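Local structure of cysteine synthase (Fusobacterium nucleatum subsp. nucleatum strain ATCC 25586, 5XEM) at residues T67-A72 with K140-N145. The protein probably makes L-cysteine from O-acetyl-L-serine and sulfide with pyridoxal 5'-phosphate, and produces hydrogen sulfide. Sequence-based numbering, arbitrary orientation.
Sequences TVIIEA and KYFVPN. With ACT (acetate ion), chain F.
Strand 141-142 closes one side of the four-stranded parallel sheet in this fold-type II PLP enzyme, pairing with strand 68-72. Lys140 O accepts Val68 N at 3.0 Å, nearly straight at 170°. Val68 O then takes Phe142 N, and Phe142 O receives Ile70 N in its own plane at 3.1 Å. The pairing stops at Pro144, which has no N-H to offer Ile70 O; that buried oxygen meets Pro144 CD and Val143 CA (both 3.3 Å) but has no hydrogen-bond partner. Glu71 takes over: CG lies anti to the backbone N (chi1 -176°), and the bend at chi2 brings OE1 to Asn145 N, a short but bent bond (2.8 Å, 137°) using its syn lone pair. OE2 accepts Gln146 N, so each carboxylate oxygen holds one backbone N-H just after Pro144. Asn145 ND2 donates to an acetate, probably from the crystallisation liquor, that Lys135 also holds. On the Glu71 face, Ile69 CG2 packs on Pro144 CD and CG (3.8 Å to each), while CD1 lies at the edge of the Phe142 ring. On the opposite face, Ile70 CD1 reaches Tyr141 CB obliquely. Ile70 also packs on helix 123-136, Ile69 and Glu71 on helix 76-88, and strand 92-97 flanks strand 68-72.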
loop_
_atom_site.group_PDB
_atom_site.type_symbol
_atom_site.label_atom_id
_atom_site.label_comp_id
_atom_site.label_asym_id
_atom_site.label_seq_id
_atom_site.Cartn_x
_atom_site.Cartn_y
_atom_site.Cartn_z
ATOM N N THR A 67 1.784 -8.887 -28.265
ATOM C CA THR A 67 3.199 -8.963 -27.874
ATOM C C THR A 67 3.305 -9.419 -26.418
ATOM O O THR A 67 2.644 -8.841 -25.549
ATOM C CB THR A 67 3.850 -7.592 -27.982
ATOM O OG1 THR A 67 3.721 -7.156 -29.341
ATOM C CG2 THR A 67 5.325 -7.653 -27.571
ATOM N N VAL A 68 4.097 -10.463 -26.179
ATOM C CA VAL A 68 4.329 -10.938 -24.809
ATOM C C VAL A 68 5.447 -10.104 -24.178
ATOM O O VAL A 68 6.533 -9.980 -24.762
ATOM C CB VAL A 68 4.689 -12.438 -24.802
ATOM C CG1 VAL A 68 4.968 -12.937 -23.392
ATOM C CG2 VAL A 68 3.535 -13.248 -25.418
ATOM N N ILE A 69 5.200 -9.581 -22.980
ATOM C CA ILE A 69 6.210 -8.832 -22.261
ATOM C C ILE A 69 6.942 -9.865 -21.390
ATOM O O ILE A 69 6.298 -10.681 -20.745
ATOM C CB ILE A 69 5.604 -7.720 -21.383
ATOM C CG1 ILE A 69 4.601 -6.879 -22.185
ATOM C CG2 ILE A 69 6.701 -6.876 -20.746
ATOM C CD1 ILE A 69 5.116 -6.343 -23.501
ATOM N N ILE A 70 8.267 -9.829 -21.413
ATOM C CA ILE A 70 9.108 -10.787 -20.667
ATOM C C ILE A 70 10.185 -10.017 -19.909
ATOM O O ILE A 70 10.910 -9.217 -20.502
ATOM C CB ILE A 70 9.786 -11.820 -21.593
ATOM C CG1 ILE A 70 8.794 -12.464 -22.572
ATOM C CG2 ILE A 70 10.447 -12.911 -20.733
ATOM C CD1 ILE A 70 9.422 -13.285 -23.706
ATOM N N GLU A 71 10.293 -10.215 -18.587
ATOM C CA GLU A 71 11.246 -9.464 -17.781
ATOM C C GLU A 71 11.827 -10.323 -16.669
ATOM O O GLU A 71 11.118 -11.150 -16.073
ATOM C CB GLU A 71 10.590 -8.187 -17.172
ATOM C CG GLU A 71 11.529 -7.271 -16.375
ATOM C CD GLU A 71 12.558 -6.519 -17.229
ATOM O OE1 GLU A 71 12.806 -6.929 -18.385
ATOM O OE2 GLU A 71 13.102 -5.498 -16.743
ATOM N N ALA A 72 13.120 -10.120 -16.419
ATOM C CA ALA A 72 13.797 -10.638 -15.224
ATOM C C ALA A 72 13.732 -9.612 -14.084
ATOM O O ALA A 72 14.099 -8.429 -14.253
ATOM C CB ALA A 72 15.242 -10.990 -15.541
ATOM N N LYS A 140 6.017 -12.973 -30.859
ATOM C CA LYS A 140 6.133 -11.519 -30.665
ATOM C C LYS A 140 6.451 -11.286 -29.183
ATOM O O LYS A 140 5.731 -11.801 -28.323
ATOM C CB LYS A 140 4.809 -10.811 -30.995
ATOM C CG LYS A 140 4.368 -10.835 -32.464
ATOM C CD LYS A 140 3.353 -9.717 -32.659
ATOM C CE LYS A 140 2.728 -9.653 -34.029
ATOM N NZ LYS A 140 1.674 -8.596 -33.922
ATOM N N TYR A 141 7.512 -10.540 -28.881
ATOM C CA TYR A 141 7.837 -10.227 -27.495
ATOM C C TYR A 141 8.563 -8.907 -27.400
ATOM O O TYR A 141 9.074 -8.388 -28.403
ATOM C CB TYR A 141 8.642 -11.349 -26.835
ATOM C CG TYR A 141 9.949 -11.658 -27.509
ATOM C CD1 TYR A 141 11.047 -10.859 -27.298
ATOM C CD2 TYR A 141 10.086 -12.765 -28.368
ATOM C CE1 TYR A 141 12.248 -11.128 -27.922
ATOM C CE2 TYR A 141 11.290 -13.055 -28.979
ATOM C CZ TYR A 141 12.361 -12.220 -28.765
ATOM O OH TYR A 141 13.564 -12.475 -29.372
ATOM N N PHE A 142 8.569 -8.358 -26.181
ATOM C CA PHE A 142 9.351 -7.212 -25.853
ATOM C C PHE A 142 9.971 -7.482 -24.476
ATOM O O PHE A 142 9.247 -7.837 -23.549
ATOM C CB PHE A 142 8.467 -5.962 -25.785
ATOM C CG PHE A 142 9.183 -4.746 -25.303
ATOM C CD1 PHE A 142 10.157 -4.162 -26.085
ATOM C CD2 PHE A 142 8.907 -4.187 -24.057
ATOM C CE1 PHE A 142 10.863 -3.056 -25.647
ATOM C CE2 PHE A 142 9.588 -3.048 -23.633
ATOM C CZ PHE A 142 10.586 -2.500 -24.430
ATOM N N VAL A 143 11.273 -7.290 -24.346
ATOM C CA VAL A 143 11.933 -7.374 -23.025
ATOM C C VAL A 143 12.231 -5.965 -22.585
ATOM O O VAL A 143 13.044 -5.326 -23.219
ATOM C CB VAL A 143 13.253 -8.178 -23.125
ATOM C CG1 VAL A 143 13.951 -8.262 -21.741
ATOM C CG2 VAL A 143 12.967 -9.559 -23.687
ATOM N N PRO A 144 11.591 -5.458 -21.504
ATOM C CA PRO A 144 11.868 -4.090 -21.061
ATOM C C PRO A 144 13.344 -3.898 -20.704
ATOM O O PRO A 144 13.963 -2.874 -21.035
ATOM C CB PRO A 144 10.965 -3.922 -19.831
ATOM C CG PRO A 144 9.846 -4.862 -20.073
ATOM C CD PRO A 144 10.392 -6.013 -20.846
ATOM N N ASN A 145 13.911 -4.919 -20.070
ATOM C CA ASN A 145 15.287 -4.888 -19.547
ATOM C C ASN A 145 15.643 -3.680 -18.700
ATOM O O ASN A 145 16.393 -2.791 -19.100
ATOM C CB ASN A 145 16.321 -5.121 -20.621
ATOM C CG ASN A 145 17.633 -5.680 -20.040
ATOM O OD1 ASN A 145 17.973 -5.384 -18.895
ATOM N ND2 ASN A 145 18.324 -6.546 -20.792
HETATM C C ACT F . 17.230 -9.109 -23.309
HETATM O O ACT F . 17.339 -7.881 -23.292
HETATM O OXT ACT F . 16.586 -9.681 -24.198
HETATM C CH3 ACT F . 17.904 -9.899 -22.222
#